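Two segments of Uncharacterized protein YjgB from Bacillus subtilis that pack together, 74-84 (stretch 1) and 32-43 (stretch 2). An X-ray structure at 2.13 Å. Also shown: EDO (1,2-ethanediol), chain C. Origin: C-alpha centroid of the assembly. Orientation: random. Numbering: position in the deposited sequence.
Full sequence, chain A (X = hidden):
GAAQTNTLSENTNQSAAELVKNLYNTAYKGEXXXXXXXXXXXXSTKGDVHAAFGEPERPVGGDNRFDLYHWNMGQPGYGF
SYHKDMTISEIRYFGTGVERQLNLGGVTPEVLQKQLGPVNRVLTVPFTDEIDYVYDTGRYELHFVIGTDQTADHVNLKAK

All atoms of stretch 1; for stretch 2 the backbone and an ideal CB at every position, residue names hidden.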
# COMPACT_ATOMS: atom_id res chain seq x y z
N GLY A 74 -15.53 2.35 5.63
CA GLY A 74 -15.08 1.63 4.44
C GLY A 74 -13.93 2.29 3.72
O GLY A 74 -13.44 1.77 2.72
N GLN A 75 -13.48 3.47 4.24
CA GLN A 75 -12.35 4.22 3.67
C GLN A 75 -11.04 3.67 4.29
O GLN A 75 -10.89 3.68 5.51
CB GLN A 75 -12.50 5.75 3.91
CG GLN A 75 -13.91 6.35 3.67
CD GLN A 75 -14.36 6.31 2.21
OE1 GLN A 75 -13.66 6.77 1.30
NE2 GLN A 75 -15.55 5.77 1.96
N PRO A 76 -10.11 3.14 3.47
CA PRO A 76 -8.90 2.53 4.05
C PRO A 76 -7.87 3.52 4.59
O PRO A 76 -7.90 4.71 4.30
CB PRO A 76 -8.32 1.75 2.86
CG PRO A 76 -8.76 2.52 1.67
CD PRO A 76 -10.13 3.01 2.00
N GLY A 77 -6.93 2.97 5.35
CA GLY A 77 -5.80 3.71 5.90
C GLY A 77 -4.70 3.82 4.88
O GLY A 77 -4.53 2.94 4.03
N TYR A 78 -3.96 4.93 4.92
CA TYR A 78 -2.81 5.18 4.03
C TYR A 78 -1.69 5.80 4.77
O TYR A 78 -1.90 6.51 5.74
CB TYR A 78 -3.10 6.10 2.83
CG TYR A 78 -4.03 5.54 1.80
CD1 TYR A 78 -3.56 4.75 0.75
CD2 TYR A 78 -5.38 5.82 1.84
CE1 TYR A 78 -4.42 4.25 -0.22
CE2 TYR A 78 -6.25 5.35 0.87
CZ TYR A 78 -5.78 4.54 -0.13
OH TYR A 78 -6.74 4.11 -1.01
N GLY A 79 -0.50 5.61 4.22
CA GLY A 79 0.75 6.20 4.68
C GLY A 79 1.49 6.73 3.47
O GLY A 79 1.50 6.10 2.41
N PHE A 80 2.07 7.91 3.60
CA PHE A 80 2.88 8.52 2.56
C PHE A 80 4.22 8.95 3.13
O PHE A 80 4.25 9.68 4.11
CB PHE A 80 2.17 9.72 1.94
CG PHE A 80 0.85 9.38 1.29
CD1 PHE A 80 -0.32 9.32 2.03
CD2 PHE A 80 0.79 9.09 -0.07
CE1 PHE A 80 -1.54 9.01 1.43
CE2 PHE A 80 -0.43 8.77 -0.67
CZ PHE A 80 -1.58 8.72 0.08
N SER A 81 5.30 8.48 2.55
CA SER A 81 6.65 8.94 2.88
C SER A 81 7.11 9.79 1.69
O SER A 81 6.58 9.64 0.58
CB SER A 81 7.59 7.78 3.18
OG SER A 81 7.92 7.05 2.01
N TYR A 82 8.05 10.71 1.91
CA TYR A 82 8.52 11.63 0.87
C TYR A 82 10.04 11.66 0.72
O TYR A 82 10.77 11.41 1.68
CB TYR A 82 8.03 13.04 1.22
CG TYR A 82 6.56 13.09 1.61
CD1 TYR A 82 5.56 12.94 0.65
CD2 TYR A 82 6.18 13.25 2.94
CE1 TYR A 82 4.21 12.94 1.01
CE2 TYR A 82 4.83 13.25 3.31
CZ TYR A 82 3.85 13.12 2.34
OH TYR A 82 2.51 13.16 2.67
N HIS A 83 10.53 12.05 -0.48
CA HIS A 83 11.96 12.28 -0.71
C HIS A 83 12.32 13.65 -0.10
O HIS A 83 11.43 14.36 0.39
CB HIS A 83 12.33 12.27 -2.21
CG HIS A 83 12.01 11.01 -2.96
ND1 HIS A 83 12.77 9.87 -2.82
CD2 HIS A 83 11.08 10.80 -3.93
CE1 HIS A 83 12.25 8.99 -3.66
NE2 HIS A 83 11.24 9.50 -4.35
N LYS A 84 13.60 14.04 -0.15
CA LYS A 84 14.07 15.33 0.33
C LYS A 84 13.31 16.48 -0.38
O LYS A 84 12.84 17.41 0.28
CB LYS A 84 15.60 15.44 0.11
CG LYS A 84 16.32 16.36 1.09
CD LYS A 84 17.84 16.34 0.85
CE LYS A 84 18.61 17.27 1.77
NZ LYS A 84 20.08 17.06 1.68
N UNK A 32 -1.77 4.41 -6.33
CA UNK A 32 -2.66 3.44 -5.73
C UNK A 32 -4.10 3.86 -6.08
O UNK A 32 -4.30 5.00 -6.54
CB UNK A 32 -2.45 3.35 -4.22
N UNK A 33 -5.09 2.94 -6.04
CA UNK A 33 -6.43 3.33 -6.51
C UNK A 33 -7.28 4.04 -5.46
O UNK A 33 -6.82 4.36 -4.34
CB UNK A 33 -7.18 2.09 -6.99
N UNK A 34 -8.55 4.32 -5.86
CA UNK A 34 -9.62 4.91 -5.06
C UNK A 34 -9.25 6.31 -4.53
O UNK A 34 -9.09 7.23 -5.33
CB UNK A 34 -9.96 3.98 -3.89
N UNK A 35 -9.16 6.48 -3.20
CA UNK A 35 -8.90 7.76 -2.55
C UNK A 35 -7.52 8.33 -2.90
O UNK A 35 -7.38 9.55 -3.04
CB UNK A 35 -9.02 7.60 -1.03
N UNK A 36 -6.53 7.43 -3.09
CA UNK A 36 -5.15 7.82 -3.41
C UNK A 36 -4.97 8.12 -4.89
O UNK A 36 -3.88 8.51 -5.31
CB UNK A 36 -4.18 6.72 -2.99
N UNK A 37 -6.02 8.00 -5.69
CA UNK A 37 -5.93 8.24 -7.15
C UNK A 37 -5.28 9.57 -7.52
O UNK A 37 -5.64 10.60 -6.95
CB UNK A 37 -7.33 8.19 -7.77
N UNK A 38 -4.33 9.52 -8.47
CA UNK A 38 -3.65 10.70 -9.01
C UNK A 38 -2.52 11.22 -8.16
O UNK A 38 -1.97 12.28 -8.47
CB UNK A 38 -4.66 11.83 -9.21
N UNK A 39 -2.14 10.47 -7.10
CA UNK A 39 -0.99 10.82 -6.27
C UNK A 39 0.15 9.90 -6.71
O UNK A 39 0.19 8.74 -6.32
CB UNK A 39 -1.29 10.68 -4.78
N UNK A 40 1.06 10.42 -7.53
CA UNK A 40 2.13 9.66 -8.19
C UNK A 40 3.47 9.70 -7.45
O UNK A 40 3.99 10.78 -7.13
CB UNK A 40 2.33 10.19 -9.61
N UNK A 41 4.08 8.51 -7.29
CA UNK A 41 5.42 8.37 -6.71
C UNK A 41 6.41 9.22 -7.53
O UNK A 41 6.30 9.25 -8.76
CB UNK A 41 5.85 6.90 -6.68
N UNK A 42 7.28 9.99 -6.83
CA UNK A 42 8.35 10.85 -7.37
C UNK A 42 7.80 12.04 -8.19
O UNK A 42 8.59 12.75 -8.83
CB UNK A 42 9.29 10.02 -8.25
N UNK A 43 6.47 12.27 -8.18
CA UNK A 43 5.84 13.33 -8.96
C UNK A 43 4.91 14.17 -8.07
O UNK A 43 5.09 15.38 -8.01
CB UNK A 43 5.06 12.74 -10.14
C1 EDO C . -8.90 8.89 4.54
O1 EDO C . -7.96 8.86 5.60
C2 EDO C . -9.45 7.49 4.27
O2 EDO C . -9.91 6.92 5.49

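Stretch 1 offers a strand whose Y78 and F80 side chains point toward stretch 2, flanked by the amide of Q75 and the ring of H83.

At position 32 the CA-to-CB bond points toward stretch 1, with the ideal CB 4.5 Å from Y78 CE1. An apolar side chain, packing near the Y78 ring or turning past it, would suit. The deposited residue is M32, as selenomethionine, and its end leads away from the strand.

Position 33 points sideways and finds nothing of stretch 1 near its CB, so the side chain is little constrained; its phi of -83° admits proline. P33 contributes mainly through its backbone: P33 O lies 3.3 Å from Y78 OH, and a water donates to P33 O (2.7 Å) while also hydrogen-bonding Y78 OH (2.5 Å).

At position 34, phi 61° with psi -116° is a combination easiest for glycine, yet its CB points toward Y78 OH. The deposited residue is Q34; its end leads away.

Position 35 is the polar corner. The ideal CB stands 4.0 Å from Y78 CE2 and 5.3 Å from Q75 OE1, so a side chain with a donor, long enough to pass the tyrosine, would fit; lysine, arginine or glutamine could be imagined. It is Q35. Its NE2 donates a weak hydrogen bond to Q75 OE1 at 2.8 Å.

Position 36 is tighter: its CB is 3.7 Å from Y78 CE1 and 4.5 Å from F80 CZ. With two aromatic rings this close, a small apolar group suits. A36 supplies a lone methyl, lying at the edge of the F80 ring.

Positions 37 and 38 complete the middle of a type II turn running from 36 to 39. The first points away, leaving polar residues free, and holds Q37; the second, with phi 82°, favours glycine and is G38.

Position 39 comes back toward stretch 1, with its CB 4.6 Å from F80 CE2. A branched or long apolar side chain would suit. L39 places CD1 4.1 Å from F80 CZ.

Position 40 is out of reach, so many residues would serve; it holds T40. Position 41 points sideways with no close neighbour in stretch 1, which leaves the choice open; I41 makes no contact with stretch 1.

Position 42 again has a positive phi, 65°, congenial to glycine, asparagine or aspartate, and its CB is 4.4 Å from H83 NE2. N42 turns its end nearer, OD1 lying 3.6 Å from H83 CD2.

Position 43 is out of reach, so stretch 1 sets no demand; it is K43.

Stretch 2, residues 32-43: MPQQAQGLTINK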
# COMPACT_ATOMS: atom_id res chain seq x y z
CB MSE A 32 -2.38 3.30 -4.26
CG MSE A 32 -1.05 2.65 -4.05
SE MSE A 32 -1.06 1.79 -2.37
CE MSE A 32 -0.03 0.30 -2.75
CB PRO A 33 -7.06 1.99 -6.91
CG PRO A 33 -6.04 0.92 -6.58
CD PRO A 33 -5.05 1.52 -5.67
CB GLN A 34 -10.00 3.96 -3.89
CG GLN A 34 -10.44 2.53 -4.30
CD GLN A 34 -11.70 2.51 -5.13
OE1 GLN A 34 -11.64 2.47 -6.37
NE2 GLN A 34 -12.85 2.55 -4.47
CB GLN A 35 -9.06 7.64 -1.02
CG GLN A 35 -10.48 7.26 -0.54
CD GLN A 35 -10.92 5.81 -0.78
OE1 GLN A 35 -10.11 4.89 -0.93
NE2 GLN A 35 -12.24 5.59 -0.79
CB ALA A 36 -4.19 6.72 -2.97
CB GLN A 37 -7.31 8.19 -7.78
CG GLN A 37 -7.25 7.97 -9.28
CD GLN A 37 -8.53 8.35 -9.95
OE1 GLN A 37 -9.62 8.26 -9.39
NE2 GLN A 37 -8.41 8.78 -11.18
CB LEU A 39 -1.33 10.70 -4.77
CG LEU A 39 -2.39 11.67 -4.24
CD1 LEU A 39 -2.84 11.25 -2.86
CD2 LEU A 39 -1.87 13.09 -4.23
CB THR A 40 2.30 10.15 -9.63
OG1 THR A 40 1.01 10.32 -10.20
CG2 THR A 40 3.11 9.19 -10.53
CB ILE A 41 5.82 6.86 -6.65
CG1 ILE A 41 5.15 6.22 -5.41
CG2 ILE A 41 7.37 6.65 -6.59
CD1 ILE A 41 4.78 4.92 -5.59
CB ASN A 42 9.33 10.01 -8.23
CG ASN A 42 10.78 10.42 -8.20
OD1 ASN A 42 11.19 11.37 -7.51
ND2 ASN A 42 11.58 9.70 -8.96
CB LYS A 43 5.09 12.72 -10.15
CG LYS A 43 4.85 13.65 -11.33
CD LYS A 43 4.13 12.94 -12.50
CE LYS A 43 4.97 11.93 -13.28
NZ LYS A 43 6.05 12.57 -14.09
O HOH W 1 -5.55 2.60 -2.68
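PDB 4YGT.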